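Long-range contact in flagellar protein (Xanthomonas campestris pv. campestris, PDB 3C12), which is probably required for flagellar hook formation as a hook-capping scaffold, this chain being its C-terminal part with Ig-like and tudor-like domains: residues A[33-47]-A[84-96]. Numbering follows the deposited sequence.
Sequences VAATSAGFVNFEITD and KYGITATQTDTAG
Residues 39-46 and 84-93 pair as antiparallel neighbours in the Ig-like domain of this FlgD fragment, with F40 facing T92 near one end and T46 facing G86 near the other. Four hydrogen-bonded pairs, F40-T92, N42-T90, E44-T88 and T46-G86, each exchange two backbone bonds, and T94 N adds a longer, bent one to A38 O. The two sheet faces differ sharply. On the inner face V41, F43 and I45 meet A89 and I87. The F43 ring is bordered obliquely by both A89 and I87, its CD2 lying 3.8 Å from A89 CB and 4.0 Å from I87 CD1. I45 divides its branches: CD1 approaches I87 CG1 at 4.1 Å, whereas CG2, anti to the backbone N, meets Y85 CB at 4.0 Å toward the strand end. F68 and W70 of strand 64-70 continue this core, W70 meeting the Y85 ring edge-to-face. The other face is more polar. Here F40, its chi1 of 66° placing CG between backbone N and carbonyl carbon, lies beside T92 in a CH-pi contact; T92 CB stands 3.7 Å from the ring centroid, 27° off the normal. Water 1 joins N42 O to T90 OG1, and water 2 joins E44 O to T46 OG1, 2.8 Å from each, so solvent bridges backbone and hydroxyl. From its pairing with V41, Q91 extends along the inner face to T36 in the turn between strands 33-35 and 39-46, its CD 3.6 Å from T36 OG1. Neighbouring antiparallel strands turning a largely apolar face to the core are typical of an Ig-like beta-sandwich.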
ATOM      1  N   VAL A  33       0.990  -9.552  -3.412  1.00 40.03           N
ATOM      2  CA  VAL A  33       2.020  -8.849  -2.670  1.00 41.93           C
ATOM      3  C   VAL A  33       3.372  -9.299  -3.203  1.00 42.41           C
ATOM      4  O   VAL A  33       3.517 -10.428  -3.671  1.00 43.03           O
ATOM      5  CB  VAL A  33       1.940  -9.172  -1.173  1.00 42.54           C
ATOM      6  CG1 VAL A  33       3.159  -8.650  -0.472  1.00 46.89           C
ATOM      7  CG2 VAL A  33       0.696  -8.549  -0.575  1.00 43.71           C
ATOM      8  N   ALA A  34       4.363  -8.421  -3.135  1.00 42.03           N
ATOM      9  CA  ALA A  34       5.681  -8.767  -3.631  1.00 40.98           C
ATOM     10  C   ALA A  34       6.618  -9.202  -2.514  1.00 40.32           C
ATOM     11  O   ALA A  34       7.141  -8.371  -1.777  1.00 38.96           O
ATOM     12  CB  ALA A  34       6.266  -7.593  -4.382  1.00 38.75           C
ATOM     13  N   ALA A  35       6.817 -10.515  -2.403  1.00 41.84           N
ATOM     14  CA  ALA A  35       7.704 -11.110  -1.400  1.00 44.04           C
ATOM     15  C   ALA A  35       9.152 -10.844  -1.776  1.00 44.15           C
ATOM     16  O   ALA A  35       9.547 -11.026  -2.923  1.00 43.55           O
ATOM     17  CB  ALA A  35       7.467 -12.605  -1.308  1.00 43.03           C
ATOM     18  N   THR A  36       9.939 -10.425  -0.797  1.00 45.55           N
ATOM     19  CA  THR A  36      11.336 -10.105  -1.029  1.00 49.08           C
ATOM     20  C   THR A  36      12.280 -11.248  -0.680  1.00 50.65           C
ATOM     21  O   THR A  36      13.497 -11.130  -0.827  1.00 50.56           O
ATOM     22  CB  THR A  36      11.738  -8.877  -0.214  1.00 48.71           C
ATOM     23  OG1 THR A  36      11.447  -9.113   1.169  1.00 50.58           O
ATOM     24  CG2 THR A  36      10.969  -7.658  -0.682  1.00 49.57           C
ATOM     25  N   SER A  37      11.717 -12.358  -0.223  1.00 52.21           N
ATOM     26  CA  SER A  37      12.525 -13.503   0.158  1.00 54.12           C
ATOM     27  C   SER A  37      11.669 -14.752   0.139  1.00 53.52           C
ATOM     28  O   SER A  37      10.458 -14.668  -0.012  1.00 54.05           O
ATOM     29  CB  SER A  37      13.095 -13.287   1.566  1.00 56.40           C
ATOM     30  OG  SER A  37      13.852 -14.405   2.005  1.00 61.78           O
ATOM     31  N   ALA A  38      12.301 -15.910   0.270  1.00 52.71           N
ATOM     32  CA  ALA A  38      11.561 -17.161   0.308  1.00 51.65           C
ATOM     33  C   ALA A  38      11.047 -17.293   1.743  1.00 51.30           C
ATOM     34  O   ALA A  38      11.658 -16.772   2.681  1.00 50.42           O
ATOM     35  CB  ALA A  38      12.475 -18.322  -0.048  1.00 51.83           C
ATOM     36  N   GLY A  39       9.922 -17.973   1.913  1.00 50.36           N
ATOM     37  CA  GLY A  39       9.353 -18.136   3.239  1.00 49.12           C
ATOM     38  C   GLY A  39       7.844 -18.157   3.148  1.00 48.96           C
ATOM     39  O   GLY A  39       7.288 -18.850   2.304  1.00 50.35           O
ATOM     40  N   PHE A  40       7.172 -17.416   4.019  1.00 47.95           N
ATOM     41  CA  PHE A  40       5.718 -17.354   3.971  1.00 46.57           C
ATOM     42  C   PHE A  40       5.223 -15.952   4.295  1.00 45.87           C
ATOM     43  O   PHE A  40       5.918 -15.158   4.922  1.00 45.16           O
ATOM     44  CB  PHE A  40       5.072 -18.377   4.924  1.00 46.62           C
ATOM     45  CG  PHE A  40       5.319 -18.112   6.389  1.00 48.06           C
ATOM     46  CD1 PHE A  40       6.528 -18.455   6.981  1.00 47.79           C
ATOM     47  CD2 PHE A  40       4.333 -17.534   7.178  1.00 47.92           C
ATOM     48  CE1 PHE A  40       6.746 -18.228   8.332  1.00 49.88           C
ATOM     49  CE2 PHE A  40       4.547 -17.303   8.530  1.00 49.83           C
ATOM     50  CZ  PHE A  40       5.754 -17.651   9.106  1.00 49.62           C
ATOM     51  N   VAL A  41       4.022 -15.639   3.840  1.00 45.21           N
ATOM     52  CA  VAL A  41       3.451 -14.341   4.112  1.00 46.33           C
ATOM     53  C   VAL A  41       2.093 -14.544   4.753  1.00 44.81           C
ATOM     54  O   VAL A  41       1.299 -15.364   4.301  1.00 43.50           O
ATOM     55  CB  VAL A  41       3.320 -13.514   2.823  1.00 47.09           C
ATOM     56  CG1 VAL A  41       2.712 -14.358   1.739  1.00 49.66           C
ATOM     57  CG2 VAL A  41       2.474 -12.288   3.074  1.00 45.16           C
ATOM     58  N   ASN A  42       1.847 -13.816   5.834  1.00 46.07           N
ATOM     59  CA  ASN A  42       0.579 -13.911   6.539  1.00 46.99           C
ATOM     60  C   ASN A  42      -0.263 -12.665   6.316  1.00 46.38           C
ATOM     61  O   ASN A  42       0.150 -11.550   6.634  1.00 45.81           O
ATOM     62  CB  ASN A  42       0.805 -14.123   8.040  1.00 46.90           C
ATOM     63  CG  ASN A  42       1.222 -15.538   8.372  1.00 47.92           C
ATOM     64  OD1 ASN A  42       1.483 -15.861   9.523  1.00 47.48           O
ATOM     65  ND2 ASN A  42       1.286 -16.390   7.360  1.00 51.34           N
ATOM     66  N   PHE A  43      -1.445 -12.879   5.748  1.00 45.45           N
ATOM     67  CA  PHE A  43      -2.382 -11.804   5.469  1.00 47.00           C
ATOM     68  C   PHE A  43      -3.438 -11.802   6.557  1.00 46.43           C
ATOM     69  O   PHE A  43      -4.138 -12.783   6.754  1.00 46.71           O
ATOM     70  CB  PHE A  43      -3.033 -12.009   4.100  1.00 47.24           C
ATOM     71  CG  PHE A  43      -2.045 -12.149   2.978  1.00 50.23           C
ATOM     72  CD1 PHE A  43      -1.378 -13.348   2.769  1.00 51.22           C
ATOM     73  CD2 PHE A  43      -1.761 -11.075   2.147  1.00 48.93           C
ATOM     74  CE1 PHE A  43      -0.444 -13.475   1.750  1.00 52.24           C
ATOM     75  CE2 PHE A  43      -0.828 -11.193   1.127  1.00 51.15           C
ATOM     76  CZ  PHE A  43      -0.168 -12.394   0.929  1.00 52.09           C
ATOM     77  N   GLU A  44      -3.538 -10.693   7.273  1.00 47.59           N
ATOM     78  CA  GLU A  44      -4.500 -10.569   8.349  1.00 50.68           C
ATOM     79  C   GLU A  44      -5.627  -9.606   7.991  1.00 50.71           C
ATOM     80  O   GLU A  44      -5.382  -8.461   7.624  1.00 49.41           O
ATOM     81  CB  GLU A  44      -3.788 -10.082   9.604  1.00 53.99           C
ATOM     82  CG  GLU A  44      -4.709  -9.788  10.764  1.00 60.11           C
ATOM     83  CD  GLU A  44      -4.005  -9.040  11.870  1.00 64.09           C
ATOM     84  OE1 GLU A  44      -3.490  -7.933  11.596  1.00 67.35           O
ATOM     85  OE2 GLU A  44      -3.963  -9.555  13.006  1.00 66.51           O
ATOM     86  N   ILE A  45      -6.862 -10.079   8.108  1.00 50.59           N
ATOM     87  CA  ILE A  45      -8.032  -9.265   7.805  1.00 51.27           C
ATOM     88  C   ILE A  45      -8.681  -8.720   9.079  1.00 50.94           C
ATOM     89  O   ILE A  45      -9.063  -9.485   9.955  1.00 51.22           O
ATOM     90  CB  ILE A  45      -9.077 -10.089   7.009  1.00 52.00           C
ATOM     91  CG1 ILE A  45      -8.660 -10.180   5.545  1.00 50.92           C
ATOM     92  CG2 ILE A  45     -10.450  -9.451   7.115  1.00 53.03           C
ATOM     93  CD1 ILE A  45      -7.311 -10.772   5.338  1.00 52.57           C
ATOM     94  N   THR A  46      -8.796  -7.401   9.183  1.00 51.41           N
ATOM     95  CA  THR A  46      -9.420  -6.788  10.351  1.00 52.59           C
ATOM     96  C   THR A  46     -10.679  -6.026   9.940  1.00 53.42           C
ATOM     97  O   THR A  46     -10.887  -5.755   8.755  1.00 52.82           O
ATOM     98  CB  THR A  46      -8.454  -5.837  11.068  1.00 52.17           C
ATOM     99  OG1 THR A  46      -7.980  -4.853  10.146  1.00 54.85           O
ATOM    100  CG2 THR A  46      -7.278  -6.605  11.629  1.00 52.08           C
ATOM    101  N   ASP A  47     -11.525  -5.694  10.912  1.00 54.32           N
ATOM    102  CA  ASP A  47     -12.766  -4.984  10.611  1.00 55.48           C
ATOM    103  C   ASP A  47     -12.676  -3.490  10.876  1.00 56.12           C
ATOM    104  O   ASP A  47     -11.604  -2.966  11.173  1.00 54.45           O
ATOM    105  CB  ASP A  47     -13.944  -5.571  11.403  1.00 54.70           C
ATOM    106  CG  ASP A  47     -13.860  -5.283  12.891  1.00 55.79           C
ATOM    107  OD1 ASP A  47     -13.050  -4.428  13.299  1.00 54.69           O
ATOM    108  OD2 ASP A  47     -14.623  -5.905  13.656  1.00 56.97           O
ATOM    109  N   LYS A  84     -16.100  -3.133   3.210  1.00 52.43           N
ATOM    110  CA  LYS A  84     -14.650  -2.988   3.129  1.00 52.24           C
ATOM    111  C   LYS A  84     -13.961  -3.456   4.406  1.00 50.91           C
ATOM    112  O   LYS A  84     -14.395  -3.137   5.505  1.00 50.56           O
ATOM    113  CB  LYS A  84     -14.284  -1.521   2.849  1.00 52.62           C
ATOM    114  CG  LYS A  84     -14.854  -0.990   1.537  1.00 53.14           C
ATOM    115  CD  LYS A  84     -14.504   0.471   1.316  1.00 55.10           C
ATOM    116  CE  LYS A  84     -15.102   0.974   0.005  1.00 57.66           C
ATOM    117  NZ  LYS A  84     -14.907   2.438  -0.198  1.00 58.88           N
ATOM    118  N   TYR A  85     -12.887  -4.220   4.248  1.00 49.06           N
ATOM    119  CA  TYR A  85     -12.135  -4.728   5.381  1.00 47.81           C
ATOM    120  C   TYR A  85     -10.670  -4.395   5.213  1.00 47.27           C
ATOM    121  O   TYR A  85     -10.164  -4.349   4.088  1.00 47.15           O
ATOM    122  CB  TYR A  85     -12.294  -6.241   5.499  1.00 48.29           C
ATOM    123  CG  TYR A  85     -13.662  -6.665   5.928  1.00 50.50           C
ATOM    124  CD1 TYR A  85     -14.721  -6.715   5.022  1.00 51.35           C
ATOM    125  CD2 TYR A  85     -13.912  -6.984   7.257  1.00 52.25           C
ATOM    126  CE1 TYR A  85     -15.996  -7.073   5.432  1.00 52.44           C
ATOM    127  CE2 TYR A  85     -15.183  -7.345   7.682  1.00 52.67           C
ATOM    128  CZ  TYR A  85     -16.217  -7.386   6.769  1.00 53.14           C
ATOM    129  OH  TYR A  85     -17.468  -7.740   7.213  1.00 54.90           O
ATOM    130  N   GLY A  86      -9.989  -4.169   6.334  1.00 45.99           N
ATOM    131  CA  GLY A  86      -8.575  -3.851   6.281  1.00 44.98           C
ATOM    132  C   GLY A  86      -7.708  -5.087   6.133  1.00 44.17           C
ATOM    133  O   GLY A  86      -7.996  -6.132   6.715  1.00 42.46           O
ATOM    134  N   ILE A  87      -6.650  -4.980   5.339  1.00 43.02           N
ATOM    135  CA  ILE A  87      -5.752  -6.108   5.151  1.00 42.23           C
ATOM    136  C   ILE A  87      -4.288  -5.726   5.340  1.00 42.05           C
ATOM    137  O   ILE A  87      -3.804  -4.735   4.795  1.00 42.12           O
ATOM    138  CB  ILE A  87      -5.917  -6.766   3.757  1.00 43.05           C
ATOM    139  CG1 ILE A  87      -4.919  -7.920   3.636  1.00 42.17           C
ATOM    140  CG2 ILE A  87      -5.709  -5.752   2.647  1.00 40.11           C
ATOM    141  CD1 ILE A  87      -4.878  -8.560   2.288  1.00 40.19           C
ATOM    142  N   THR A  88      -3.593  -6.530   6.131  1.00 41.95           N
ATOM    143  CA  THR A  88      -2.184  -6.319   6.410  1.00 41.78           C
ATOM    144  C   THR A  88      -1.400  -7.572   6.040  1.00 40.58           C
ATOM    145  O   THR A  88      -1.832  -8.695   6.305  1.00 39.73           O
ATOM    146  CB  THR A  88      -1.974  -5.989   7.893  1.00 43.04           C
ATOM    147  OG1 THR A  88      -2.618  -4.745   8.184  1.00 46.45           O
ATOM    148  CG2 THR A  88      -0.494  -5.876   8.217  1.00 42.35           C
ATOM    149  N   ALA A  89      -0.250  -7.378   5.411  1.00 39.42           N
ATOM    150  CA  ALA A  89       0.561  -8.508   5.003  1.00 38.64           C
ATOM    151  C   ALA A  89       1.918  -8.456   5.644  1.00 39.35           C
ATOM    152  O   ALA A  89       2.614  -7.442   5.589  1.00 37.81           O
ATOM    153  CB  ALA A  89       0.707  -8.532   3.500  1.00 38.29           C
ATOM    154  N   THR A  90       2.290  -9.566   6.266  1.00 40.00           N
ATOM    155  CA  THR A  90       3.582  -9.662   6.915  1.00 39.26           C
ATOM    156  C   THR A  90       4.339 -10.860   6.408  1.00 40.52           C
ATOM    157  O   THR A  90       3.841 -11.987   6.409  1.00 40.26           O
ATOM    158  CB  THR A  90       3.448  -9.797   8.413  1.00 39.49           C
ATOM    159  OG1 THR A  90       2.560  -8.786   8.900  1.00 39.04           O
ATOM    160  CG2 THR A  90       4.826  -9.647   9.070  1.00 37.72           C
ATOM    161  N   GLN A  91       5.561 -10.594   5.982  1.00 41.81           N
ATOM    162  CA  GLN A  91       6.429 -11.623   5.458  1.00 42.05           C
ATOM    163  C   GLN A  91       7.339 -12.123   6.562  1.00 42.27           C
ATOM    164  O   GLN A  91       7.723 -11.383   7.467  1.00 38.82           O
ATOM    165  CB  GLN A  91       7.277 -11.053   4.320  1.00 41.92           C
ATOM    166  CG  GLN A  91       8.089 -12.073   3.557  1.00 41.92           C
ATOM    167  CD  GLN A  91       9.272 -11.450   2.850  1.00 44.61           C
ATOM    168  OE1 GLN A  91      10.268 -11.114   3.485  1.00 45.39           O
ATOM    169  NE2 GLN A  91       9.167 -11.284   1.531  1.00 42.09           N
ATOM    170  N   THR A  92       7.663 -13.402   6.472  1.00 46.00           N
ATOM    171  CA  THR A  92       8.554 -14.072   7.404  1.00 48.39           C
ATOM    172  C   THR A  92       9.431 -14.922   6.498  1.00 49.78           C
ATOM    173  O   THR A  92       8.933 -15.810   5.810  1.00 49.75           O
ATOM    174  CB  THR A  92       7.787 -14.998   8.360  1.00 48.04           C
ATOM    175  OG1 THR A  92       6.874 -14.230   9.158  1.00 49.31           O
ATOM    176  CG2 THR A  92       8.759 -15.734   9.259  1.00 48.20           C
ATOM    177  N   ASP A  93      10.724 -14.638   6.462  1.00 51.04           N
ATOM    178  CA  ASP A  93      11.618 -15.414   5.607  1.00 53.75           C
ATOM    179  C   ASP A  93      12.135 -16.652   6.329  1.00 54.87           C
ATOM    180  O   ASP A  93      11.840 -16.868   7.509  1.00 52.80           O
ATOM    181  CB  ASP A  93      12.805 -14.552   5.153  1.00 53.32           C
ATOM    182  CG  ASP A  93      13.652 -14.046   6.323  1.00 54.91           C
ATOM    183  OD1 ASP A  93      14.442 -13.104   6.101  1.00 55.26           O
ATOM    184  OD2 ASP A  93      13.538 -14.582   7.454  1.00 55.23           O
ATOM    185  N   THR A  94      12.881 -17.479   5.603  1.00 57.91           N
ATOM    186  CA  THR A  94      13.484 -18.672   6.196  1.00 61.19           C
ATOM    187  C   THR A  94      14.628 -18.073   7.033  1.00 62.18           C
ATOM    188  O   THR A  94      15.664 -17.649   6.491  1.00 62.90           O
ATOM    189  CB  THR A  94      14.036 -19.644   5.101  1.00 62.10           C
ATOM    190  OG1 THR A  94      14.904 -18.930   4.202  1.00 63.50           O
ATOM    191  CG2 THR A  94      12.880 -20.267   4.306  1.00 61.12           C
ATOM    192  N   ALA A  95      14.401 -18.001   8.344  1.00 61.41           N
ATOM    193  CA  ALA A  95      15.342 -17.405   9.286  1.00 60.92           C
ATOM    194  C   ALA A  95      14.481 -16.803  10.389  1.00 61.18           C
ATOM    195  O   ALA A  95      14.906 -16.692  11.545  1.00 62.61           O
ATOM    196  CB  ALA A  95      16.166 -16.295   8.616  1.00 59.36           C
ATOM    197  N   GLY A  96      13.268 -16.400  10.020  1.00 60.23           N
ATOM    198  CA  GLY A  96      12.367 -15.831  11.000  1.00 58.16           C
ATOM    199  C   GLY A  96      12.272 -14.322  10.991  1.00 56.23           C
ATOM    200  O   GLY A  96      11.544 -13.753  11.809  1.00 56.93           O
TER
HETATM  201  O   HOH W   1      -0.419  -9.261   8.538  1.00 30.91           O
HETATM  202  O   HOH W   2      -5.845  -5.975   8.813  1.00 34.46           O